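Local coordinates for protein catalase (Exiguobacterium oxidotolerans, PDB 2J2M) that breaks down hydrogen peroxide to water and oxygen at a buried haem group, working as a tetramer of identical subunits, at residues Ser379-Tyr383 / Glu384-Tyr388; Gln448-His452 / Glu453-Leu457; Gln263-Pro267 / Ala268-Asn272; Trp217-Lys220 / Glu221-Asn225; Asp407-His410 / Gly411-Ile415. All blocks are in the same frame, centred on the assembly; numbering follows the deposited sequence.

Contact 1: Ser379-Tyr383 / Glu384-Tyr388; sequences SSVNY and EPNRY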
# COMPACT_ATOMS: atom_id res chain seq x y z
N SER A 379 3.69 -1.32 26.25
CA SER A 379 3.28 -0.48 27.38
C SER A 379 2.11 0.38 26.94
O SER A 379 2.14 0.96 25.85
CB SER A 379 4.39 0.45 27.87
OG SER A 379 3.90 1.24 28.95
N SER A 380 1.09 0.47 27.80
CA SER A 380 -0.09 1.28 27.50
C SER A 380 0.24 2.78 27.60
O SER A 380 -0.46 3.61 27.06
CB SER A 380 -1.28 0.87 28.39
OG SER A 380 -0.99 1.11 29.76
N VAL A 381 1.34 3.08 28.28
CA VAL A 381 1.87 4.44 28.38
C VAL A 381 2.56 4.83 27.09
O VAL A 381 3.79 4.67 26.93
CB VAL A 381 2.84 4.60 29.58
CG1 VAL A 381 3.24 6.08 29.75
CG2 VAL A 381 2.20 4.05 30.87
N ASN A 382 1.76 5.39 26.17
CA ASN A 382 2.23 5.80 24.85
C ASN A 382 2.34 7.33 24.67
O ASN A 382 2.31 7.85 23.55
CB ASN A 382 1.38 5.13 23.75
CG ASN A 382 -0.12 5.50 23.83
OD1 ASN A 382 -0.53 6.40 24.57
ND2 ASN A 382 -0.94 4.79 23.06
N TYR A 383 2.48 8.05 25.78
CA TYR A 383 2.55 9.52 25.74
C TYR A 383 3.62 9.99 26.70
O TYR A 383 3.81 9.38 27.75
CB TYR A 383 1.19 10.15 26.10
CG TYR A 383 0.73 9.78 27.48
CD1 TYR A 383 1.02 10.60 28.58
CD2 TYR A 383 0.03 8.60 27.71
CE1 TYR A 383 0.60 10.27 29.87
CE2 TYR A 383 -0.38 8.24 29.01
CZ TYR A 383 -0.09 9.09 30.09
OH TYR A 383 -0.48 8.77 31.37
N GLU A 384 4.32 11.07 26.33
CA GLU A 384 5.32 11.74 27.19
C GLU A 384 5.12 13.26 27.12
O GLU A 384 4.84 13.80 26.06
CB GLU A 384 6.73 11.40 26.72
CG GLU A 384 7.82 11.55 27.76
CD GLU A 384 8.38 12.95 27.88
OE1 GLU A 384 8.99 13.22 28.93
OE2 GLU A 384 8.22 13.79 26.95
N PRO A 385 5.23 13.98 28.25
CA PRO A 385 5.47 13.53 29.63
C PRO A 385 4.34 12.66 30.19
O PRO A 385 3.20 12.71 29.71
CB PRO A 385 5.60 14.85 30.42
CG PRO A 385 4.82 15.82 29.64
CD PRO A 385 5.09 15.44 28.19
N ASN A 386 4.70 11.85 31.17
CA ASN A 386 3.78 11.01 31.92
C ASN A 386 4.28 10.95 33.38
O ASN A 386 5.35 11.53 33.68
CB ASN A 386 3.67 9.62 31.29
CG ASN A 386 5.01 8.97 31.07
OD1 ASN A 386 5.70 8.61 32.01
ND2 ASN A 386 5.38 8.82 29.82
N ARG A 387 3.53 10.27 34.25
CA ARG A 387 3.82 10.20 35.70
C ARG A 387 4.77 9.09 36.12
O ARG A 387 5.22 9.03 37.27
CB ARG A 387 2.51 10.05 36.50
CG ARG A 387 1.75 8.75 36.25
CD ARG A 387 0.48 8.66 37.12
NE ARG A 387 -0.58 9.59 36.73
CZ ARG A 387 -1.63 9.30 35.95
NH1 ARG A 387 -1.80 8.08 35.44
NH2 ARG A 387 -2.53 10.22 35.69
N TYR A 388 5.08 8.19 35.20
CA TYR A 388 5.77 6.96 35.55
C TYR A 388 7.27 7.14 35.36
O TYR A 388 7.75 7.62 34.33
CB TYR A 388 5.21 5.81 34.71
CG TYR A 388 3.69 5.69 34.77
CD1 TYR A 388 2.88 6.22 33.75
CD2 TYR A 388 3.07 5.05 35.84
CE1 TYR A 388 1.48 6.10 33.79
CE2 TYR A 388 1.66 4.92 35.89
CZ TYR A 388 0.89 5.46 34.86
OH TYR A 388 -0.46 5.34 34.93

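Contact 2: Gln448-His452 / Glu453-Leu457; sequences QQVRH and ENTVL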
# COMPACT_ATOMS: atom_id res chain seq x y z
N GLN A 448 28.26 13.09 -29.62
CA GLN A 448 27.88 12.67 -30.98
C GLN A 448 26.44 12.17 -31.03
O GLN A 448 25.85 12.12 -32.12
CB GLN A 448 28.83 11.58 -31.51
CG GLN A 448 30.03 12.13 -32.27
CD GLN A 448 31.17 11.13 -32.45
OE1 GLN A 448 31.08 9.95 -32.05
NE2 GLN A 448 32.26 11.59 -33.06
N GLN A 449 25.89 11.82 -29.86
CA GLN A 449 24.52 11.31 -29.75
C GLN A 449 23.47 12.38 -29.45
O GLN A 449 22.27 12.08 -29.46
CB GLN A 449 24.46 10.22 -28.67
CG GLN A 449 25.15 8.93 -29.03
CD GLN A 449 25.27 8.00 -27.83
OE1 GLN A 449 24.30 7.30 -27.44
NE2 GLN A 449 26.45 7.98 -27.22
N VAL A 450 23.91 13.61 -29.17
CA VAL A 450 23.02 14.76 -28.99
C VAL A 450 22.53 15.22 -30.38
O VAL A 450 23.31 15.22 -31.33
CB VAL A 450 23.69 15.94 -28.17
CG1 VAL A 450 22.74 17.14 -28.02
CG2 VAL A 450 24.15 15.48 -26.78
N ARG A 451 21.25 15.59 -30.50
CA ARG A 451 20.63 15.84 -31.81
C ARG A 451 20.22 17.31 -31.96
O ARG A 451 19.57 17.69 -32.94
CB ARG A 451 19.42 14.91 -32.04
CG ARG A 451 19.77 13.40 -31.98
CD ARG A 451 18.54 12.46 -32.19
NE ARG A 451 17.47 12.67 -31.21
CZ ARG A 451 17.43 12.13 -29.99
NH1 ARG A 451 18.42 11.33 -29.58
NH2 ARG A 451 16.41 12.37 -29.18
N HIS A 452 20.59 18.12 -30.98
CA HIS A 452 20.28 19.53 -30.99
C HIS A 452 21.58 20.28 -30.91
O HIS A 452 22.31 20.19 -29.92
CB HIS A 452 19.36 19.88 -29.82
CG HIS A 452 17.94 19.45 -30.01
ND1 HIS A 452 17.52 18.15 -29.81
CD2 HIS A 452 16.84 20.15 -30.39
CE1 HIS A 452 16.22 18.07 -30.05
NE2 HIS A 452 15.78 19.26 -30.41
N GLU A 453 21.88 21.02 -31.99
CA GLU A 453 23.14 21.75 -32.12
C GLU A 453 23.43 22.72 -30.95
O GLU A 453 24.54 22.72 -30.40
CB GLU A 453 23.21 22.48 -33.46
CG GLU A 453 24.64 22.89 -33.85
CD GLU A 453 24.71 23.82 -35.08
OE1 GLU A 453 23.66 24.01 -35.77
OE2 GLU A 453 25.84 24.36 -35.35
N ASN A 454 22.45 23.52 -30.57
CA ASN A 454 22.64 24.48 -29.47
C ASN A 454 23.14 23.82 -28.16
O ASN A 454 24.00 24.38 -27.47
CB ASN A 454 21.35 25.27 -29.23
CG ASN A 454 21.59 26.49 -28.35
OD1 ASN A 454 21.27 26.48 -27.15
ND2 ASN A 454 22.15 27.56 -28.94
N THR A 455 22.62 22.63 -27.86
CA THR A 455 23.08 21.87 -26.69
C THR A 455 24.55 21.47 -26.81
O THR A 455 25.32 21.66 -25.86
CB THR A 455 22.19 20.62 -26.46
OG1 THR A 455 20.85 21.05 -26.20
CG2 THR A 455 22.69 19.79 -25.27
N VAL A 456 24.96 20.95 -27.97
CA VAL A 456 26.38 20.64 -28.23
C VAL A 456 27.28 21.86 -28.06
O VAL A 456 28.25 21.80 -27.30
CB VAL A 456 26.61 19.98 -29.61
CG1 VAL A 456 28.06 19.57 -29.75
CG2 VAL A 456 25.70 18.77 -29.80
N LEU A 457 26.95 22.96 -28.74
CA LEU A 457 27.63 24.26 -28.62
C LEU A 457 27.77 24.68 -27.15
O LEU A 457 28.87 25.04 -26.69
CB LEU A 457 26.82 25.34 -29.36
CG LEU A 457 27.42 26.63 -29.95
CD1 LEU A 457 26.53 27.84 -29.65
CD2 LEU A 457 28.88 26.92 -29.57

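Contact 3: Gln263-Pro267 / Ala268-Asn272; sequences QVLDP and ADVEN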
# COMPACT_ATOMS: atom_id res chain seq x y z
N GLN A 263 38.51 14.68 6.27
CA GLN A 263 39.00 16.05 6.04
C GLN A 263 38.26 17.03 6.93
O GLN A 263 37.03 17.01 7.04
CB GLN A 263 38.85 16.44 4.57
CG GLN A 263 39.84 15.74 3.64
CD GLN A 263 39.49 15.99 2.20
OE1 GLN A 263 38.46 15.54 1.72
NE2 GLN A 263 40.34 16.73 1.50
N VAL A 264 39.04 17.91 7.56
CA VAL A 264 38.56 18.84 8.57
C VAL A 264 38.84 20.30 8.20
O VAL A 264 39.97 20.70 7.92
CB VAL A 264 39.16 18.52 9.96
CG1 VAL A 264 38.60 19.46 11.02
CG2 VAL A 264 38.87 17.06 10.35
N LEU A 265 37.76 21.07 8.20
CA LEU A 265 37.76 22.45 7.81
C LEU A 265 37.06 23.24 8.89
O LEU A 265 35.87 23.03 9.15
CB LEU A 265 37.01 22.63 6.49
CG LEU A 265 36.79 24.08 6.04
CD1 LEU A 265 38.11 24.81 5.67
CD2 LEU A 265 35.79 24.13 4.89
N ASP A 266 37.79 24.15 9.52
CA ASP A 266 37.25 24.95 10.61
C ASP A 266 36.20 25.92 10.05
O ASP A 266 36.42 26.55 9.00
CB ASP A 266 38.36 25.67 11.32
CG ASP A 266 37.88 26.39 12.52
OD1 ASP A 266 38.08 25.89 13.65
OD2 ASP A 266 37.26 27.47 12.35
N PRO A 267 35.04 26.03 10.72
CA PRO A 267 34.02 26.97 10.24
C PRO A 267 34.50 28.41 10.00
O PRO A 267 33.95 29.10 9.13
CB PRO A 267 32.95 26.90 11.33
CG PRO A 267 33.07 25.44 11.81
CD PRO A 267 34.58 25.27 11.89
N ALA A 268 35.54 28.84 10.71
CA ALA A 268 36.04 30.22 10.58
C ALA A 268 36.81 30.43 9.30
O ALA A 268 37.13 31.56 8.97
CB ALA A 268 36.87 30.63 11.76
N ASP A 269 37.09 29.35 8.56
CA ASP A 269 37.91 29.42 7.36
C ASP A 269 37.12 29.30 6.04
O ASP A 269 37.75 29.19 4.99
CB ASP A 269 38.96 28.30 7.37
CG ASP A 269 40.20 28.64 8.19
OD1 ASP A 269 40.89 27.68 8.60
OD2 ASP A 269 40.51 29.83 8.42
N VAL A 270 35.79 29.31 6.08
CA VAL A 270 34.96 28.95 4.90
C VAL A 270 35.00 29.92 3.71
O VAL A 270 34.83 29.50 2.54
CB VAL A 270 33.48 28.65 5.24
CG1 VAL A 270 33.37 27.39 6.09
CG2 VAL A 270 32.82 29.84 5.90
N GLU A 271 35.24 31.19 4.00
CA GLU A 271 35.39 32.23 2.99
C GLU A 271 36.78 32.23 2.32
O GLU A 271 37.04 33.03 1.42
CB GLU A 271 35.15 33.62 3.62
CG GLU A 271 33.82 33.80 4.34
CD GLU A 271 33.89 34.91 5.40
OE1 GLU A 271 33.90 34.58 6.63
OE2 GLU A 271 33.98 36.11 5.00
N ASN A 272 37.66 31.33 2.76
CA ASN A 272 39.07 31.33 2.34
C ASN A 272 39.41 30.74 0.95
O ASN A 272 40.58 30.70 0.55
CB ASN A 272 39.92 30.65 3.42
CG ASN A 272 40.11 31.52 4.65
OD1 ASN A 272 39.77 32.72 4.67
ND2 ASN A 272 40.69 30.92 5.70
O HOH W 1 40.59 24.82 8.43

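Contact 4: Trp217-Lys220 / Glu221-Asn225; sequences WVPK and EGVHN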
# COMPACT_ATOMS: atom_id res chain seq x y z
N TRP A 217 36.68 7.13 1.57
CA TRP A 217 37.06 5.71 1.57
C TRP A 217 38.08 5.38 0.48
O TRP A 217 37.90 5.79 -0.67
CB TRP A 217 35.85 4.79 1.38
CG TRP A 217 34.78 4.87 2.43
CD1 TRP A 217 33.63 5.63 2.38
CD2 TRP A 217 34.71 4.13 3.66
NE1 TRP A 217 32.88 5.41 3.49
CE2 TRP A 217 33.50 4.49 4.29
CE3 TRP A 217 35.54 3.19 4.28
CZ2 TRP A 217 33.11 3.96 5.53
CZ3 TRP A 217 35.15 2.65 5.53
CH2 TRP A 217 33.95 3.03 6.13
N VAL A 218 39.13 4.65 0.84
CA VAL A 218 40.25 4.34 -0.05
C VAL A 218 40.39 2.82 -0.09
O VAL A 218 40.63 2.22 0.94
CB VAL A 218 41.61 5.02 0.43
CG1 VAL A 218 42.79 4.68 -0.54
CG2 VAL A 218 41.47 6.58 0.60
N PRO A 219 40.22 2.19 -1.28
CA PRO A 219 40.18 0.73 -1.30
C PRO A 219 41.55 0.09 -1.23
O PRO A 219 42.47 0.55 -1.91
CB PRO A 219 39.54 0.42 -2.65
CG PRO A 219 39.95 1.55 -3.53
CD PRO A 219 40.04 2.76 -2.63
N LYS A 220 41.69 -0.97 -0.44
CA LYS A 220 42.97 -1.67 -0.38
C LYS A 220 43.33 -2.34 -1.73
O LYS A 220 44.51 -2.46 -2.06
CB LYS A 220 43.01 -2.65 0.81
CG LYS A 220 43.57 -4.05 0.50
CD LYS A 220 44.60 -4.52 1.56
CE LYS A 220 44.56 -6.04 1.76
NZ LYS A 220 44.98 -6.79 0.53
N GLU A 221 42.31 -2.73 -2.50
CA GLU A 221 42.48 -3.29 -3.86
C GLU A 221 42.81 -2.24 -4.93
O GLU A 221 43.04 -2.60 -6.09
CB GLU A 221 41.23 -4.07 -4.32
CG GLU A 221 40.68 -5.11 -3.34
CD GLU A 221 41.61 -6.31 -3.13
OE1 GLU A 221 42.54 -6.50 -3.93
OE2 GLU A 221 41.41 -7.07 -2.16
N GLY A 222 42.81 -0.96 -4.57
CA GLY A 222 43.02 0.10 -5.55
C GLY A 222 41.77 0.43 -6.36
O GLY A 222 40.84 -0.38 -6.45
N VAL A 223 41.75 1.64 -6.92
CA VAL A 223 40.75 2.08 -7.89
C VAL A 223 41.06 1.49 -9.27
O VAL A 223 42.09 1.81 -9.88
CB VAL A 223 40.74 3.64 -8.03
CG1 VAL A 223 39.78 4.09 -9.17
CG2 VAL A 223 40.36 4.30 -6.71
N HIS A 224 40.18 0.62 -9.78
CA HIS A 224 40.36 0.07 -11.11
C HIS A 224 39.11 0.29 -11.98
O HIS A 224 38.00 -0.01 -11.57
CB HIS A 224 40.75 -1.41 -11.04
CG HIS A 224 42.06 -1.66 -10.35
ND1 HIS A 224 43.27 -1.59 -11.01
CD2 HIS A 224 42.34 -1.98 -9.06
CE1 HIS A 224 44.25 -1.86 -10.15
NE2 HIS A 224 43.71 -2.10 -8.97
N ASN A 225 39.30 0.84 -13.17
CA ASN A 225 38.20 1.23 -14.03
C ASN A 225 38.19 0.44 -15.34
O ASN A 225 39.16 -0.25 -15.66
CB ASN A 225 38.29 2.72 -14.35
CG ASN A 225 38.46 3.59 -13.10
OD1 ASN A 225 39.40 4.40 -13.01
ND2 ASN A 225 37.55 3.44 -12.14

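Contact 5: Asp407-His410 / Gly411-Ile415; sequences DDIH and GRLEI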
# COMPACT_ATOMS: atom_id res chain seq x y z
N ASP A 407 22.43 35.12 8.58
CA ASP A 407 21.65 35.97 7.68
C ASP A 407 20.45 36.56 8.41
O ASP A 407 19.97 35.99 9.42
CB ASP A 407 21.21 35.18 6.44
CG ASP A 407 21.15 36.04 5.17
OD1 ASP A 407 20.95 37.28 5.28
OD2 ASP A 407 21.29 35.47 4.05
N ASP A 408 20.00 37.71 7.91
CA ASP A 408 18.84 38.42 8.45
C ASP A 408 17.53 38.11 7.71
O ASP A 408 16.44 38.57 8.12
CB ASP A 408 19.09 39.92 8.53
CG ASP A 408 19.36 40.55 7.17
OD1 ASP A 408 19.65 39.84 6.18
OD2 ASP A 408 19.29 41.80 7.09
N ILE A 409 17.61 37.32 6.65
CA ILE A 409 16.41 36.95 5.90
C ILE A 409 16.35 35.45 5.64
O ILE A 409 17.37 34.78 5.58
CB ILE A 409 16.28 37.73 4.54
CG1 ILE A 409 17.58 37.60 3.72
CG2 ILE A 409 15.81 39.20 4.79
CD1 ILE A 409 17.57 38.23 2.35
N HIS A 410 15.13 34.92 5.52
CA HIS A 410 14.98 33.57 4.96
C HIS A 410 14.19 33.65 3.68
O HIS A 410 13.32 34.53 3.55
CB HIS A 410 14.42 32.56 5.97
CG HIS A 410 12.96 32.72 6.28
ND1 HIS A 410 11.97 32.37 5.39
CD2 HIS A 410 12.33 33.13 7.40
CE1 HIS A 410 10.79 32.59 5.95
NE2 HIS A 410 10.98 33.04 7.17
N GLY A 411 14.54 32.78 2.73
CA GLY A 411 13.90 32.72 1.42
C GLY A 411 14.70 31.91 0.41
O GLY A 411 15.68 31.22 0.77
N ARG A 412 14.28 31.99 -0.86
CA ARG A 412 14.94 31.28 -1.98
C ARG A 412 16.10 32.12 -2.48
O ARG A 412 15.92 33.05 -3.29
CB ARG A 412 13.96 30.97 -3.12
CG ARG A 412 12.72 30.22 -2.66
CD ARG A 412 11.86 29.66 -3.80
NE ARG A 412 10.68 29.05 -3.22
CZ ARG A 412 10.63 27.84 -2.69
NH1 ARG A 412 11.69 27.04 -2.70
NH2 ARG A 412 9.50 27.40 -2.15
N LEU A 413 17.30 31.78 -2.00
CA LEU A 413 18.48 32.64 -2.13
C LEU A 413 19.69 31.82 -2.54
O LEU A 413 20.30 31.16 -1.71
CB LEU A 413 18.77 33.36 -0.80
CG LEU A 413 17.63 34.19 -0.16
CD1 LEU A 413 17.74 34.29 1.39
CD2 LEU A 413 17.49 35.59 -0.81
N GLU A 414 20.04 31.90 -3.82
CA GLU A 414 21.18 31.18 -4.37
C GLU A 414 22.50 31.67 -3.79
O GLU A 414 22.72 32.89 -3.65
CB GLU A 414 21.22 31.34 -5.88
CG GLU A 414 22.13 30.34 -6.58
CD GLU A 414 22.39 30.70 -8.01
OE1 GLU A 414 22.19 31.88 -8.36
OE2 GLU A 414 22.81 29.81 -8.78
N ILE A 415 23.40 30.73 -3.48
CA ILE A 415 24.73 31.08 -2.96
C ILE A 415 25.49 32.05 -3.88
O ILE A 415 25.27 32.06 -5.08
CB ILE A 415 25.59 29.81 -2.57
CG1 ILE A 415 25.90 28.93 -3.78
CG2 ILE A 415 24.88 28.99 -1.48
CD1 ILE A 415 26.97 27.86 -3.50

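Contact 1: Ser379-Tyr383 / Glu384-Tyr388
Asn386 folds its amide back onto Tyr383, with ND2 giving a nearly straight hydrogen bond (2.7 Å, 170°) to Tyr383 O, which lies close to the amide plane. The other end of the amide is gripped too: Asn386 OD1 takes the backbone N of Tyr388 at 3.3 Å on a lone pair, an Asx turn. Asn386 CG stands between its own backbone N and carbonyl carbon (chi1 52°), which keeps the amide inside the bend made by the cis bond before Pro385. Among van der Waals contacts, Asn386 CB rests 3.4 Å from Tyr383 CE1, ring and amide planes almost perpendicular, while Pro385 O sits at the ring's edge, 3.2 Å from Tyr383 CD1. Val381 splits its methyls, CG1 against the Asn386 amide and CG2 3.6 Å from Tyr388 CE1. With a leucine at Asn386, Tyr383 O and the Tyr388 N-H would probably both lose their partner. The bend lies in the loop between helix 330-346 and strand 403-404, where Tyr383 OH and Arg387 reach Asp165 and Asp161 on helix 160-169 of the second subunit, and Glu384 meets Asn19 of the third.

Contact 2: Gln448-His452 / Glu453-Leu457
Val450 presses its CG1 methyl into the notch between Thr455 and Val456, 3.8 Å from Thr455 CG2 and equally far from Val456 CG2. This is the close-packed side of the contact. The Val450 and Val456 side chains run past one another in opposite directions, whereas Thr455 stands roughly at right angles to Val450. With OG1 beside the backbone N (chi1 -61°) and CG2 anti to it, Thr455 gives its methyl to Val450 and leaves OG1 for Arg387 NH2 of the second subunit. Beside this apolar patch the helix begins: His452 holds the N-cap position, and its carbonyl O collects two weak hydrogen bonds, a bent one from Thr455 N (3.2 Å, 122°) and a straighter but longer one from Val456 N (3.4 Å, 165°). The next such bond, from Leu457 N to Glu453 O, is firmer at 2.9 Å. The His452 ring turns from the helix to Asp161 through ND1 and packs on Arg387 of the second subunit. The solvent side is looser. Glu453, its chain extended beyond CG, is exposed, and its negative charge is likely to suit the backbone N-H groups at the helix start. The whole forms the link from helix 433-447 into helix 453-466, laid on helix 160-169, where Val450 touches Asp161 and Trp164, and Thr455 touches Thr168.

Contact 3: Gln263-Pro267 / Ala268-Asn272
The carboxylate of Asp266 receives the backbone N-H of Ala268 on the anti side of OD2, the donor 19° out of the carboxylate plane and Ala268 N 2.7 Å from OD2. The same oxygen lies 3.2 Å from Ala268 CB. The second carboxylate, of Asp269, is tied back by one water, which donates to Asp269 OD1 and accepts from Asp266 N at 3.1 Å. The peptide carbonyl of Asp266 is met from above its plane rather than on a lone pair: Asp269 N bonds to Asp266 O at 2.9 Å. Together the two direct bonds make an Asx turn laid over a 3-10 turn, by which the chain leaves strand 257-265 and curls through Pro267 to Asp269. Asp266 CG lies opposite the backbone N (chi1 -175°), which brings OD2 forward to the turn. If an alanine stood at Asp266, the Ala268 N-H would probably be left without its acceptor and the start of the turn would be less firmly fixed. Leu265 carries the aliphatic contacts, CD2 4.2 Å from Val270 CG1 and CD1 4.0 Å from Asp269 CB. Val270 sets both methyls against one carbonyl oxygen, CG1 and CG2 each 3.5 Å from Pro267 O. Pro267 and Val270 both lean on Tyr212 of strand 210-219, and Val270 also packs on Arg28 of the fourth subunit.

Contact 4: Trp217-Lys220 / Glu221-Asn225
Pro219 lays the CG corner of its ring over the carbonyl of Gly222, 3.5 Å from Gly222 C, and reaches on to Val223, whose CG2 lies 4.2 Å from Pro219 CG. Pro219 and Gly222 are the two ends of a type I beta turn that follows strand 210-219. Its hydrogen bond runs from Gly222 N to Pro219 O (3.1 Å, 157°), with the donor well above the carbonyl plane. Gly222 has the backbone angles phi 80° and psi 158°, at which a side chain would be jammed against the Glu221 carbonyl oxygen. At the corner of the turn, Glu221 bends at its second torsion and Lys220 curls beside it, yet Lys220 NZ stays 4.5 Å from Glu221 OE2, beyond a salt bridge. Arg191 lies at the distance of a long, weak ion pair from Glu221 OE2. On the strand side, Pro219 packs against Trp258 of strand 257-265, and the Lys220 backbone is bonded to Glu257. The turn's shape is thus probably set mainly by Pro219, Gly222 and the bond between them, the separated charges of Lys220 and Glu221 adding little.

Contact 5: Asp407-His410 / Gly411-Ile415
His410 and Gly411 join a short extended run to a corner, where the chain turns between two intersubunit ladders. Ile409 and His410 pair in an antiparallel ladder with a strand of the second subunit; beyond the corner, Gly411 and Arg412 pair likewise with a strand of the fourth, whose Asn21, Arg23 and Arg27 lie here, consistent with the interwoven N-terminal arms of catalase tetramers. Gly411 is almost fully stretched (phi 165°, psi -170°), and a CB there would clash with the oxygen of His410. Among the side chains, that of His410 points away from the segment 411-415. Its CG is placed between its own backbone N and carbonyl carbon (chi1 73°), which brings the ring edge beside the next peptide, with Gly411 N near the ring plane, while ND1 is hydrogen-bonded to Arg23 NE of the fourth subunit. Arg412 forms salt bridges with Asp35 of the fourth subunit and Glu400 of the second. At the start of the run, Asp407 binds Arg27 N of the fourth subunit through OD2. Within the bend the aliphatic side chains meet, and Thr402 of the second subunit touches both of them. Ile409 and Leu413 stand at about a right angle; CG1 of Ile409 lies 4.1 Å from Leu413 CD1, and the isoleucine tip meets the leucine fork, Ile409 CD1 being 4.1 Å from both Leu413 CD1 and Leu413 CD2.

Contact 5 is the buried one, contact 1 partly so, and contacts 2, 3 and 4 lie at the surface. Contacts 3 and 4 end the neighbouring strands 257-265 and 210-219 of the same antiparallel sheet, their nearest atoms about 9 Å apart, and both close with a backbone-bonded turn. Contact 2 instead starts a helix, with weak carbonyl bonds beside an apolar notch. Contacts 1 and 2, with centres about 64 Å apart in one chain, both face the second subunit, and Arg387 of contact 1 touches contact 2 of a neighbouring subunit. An amide grips the bend in contact 1; contact 5 meets through aliphatic tips, its His410 and Arg412 turned to other subunits.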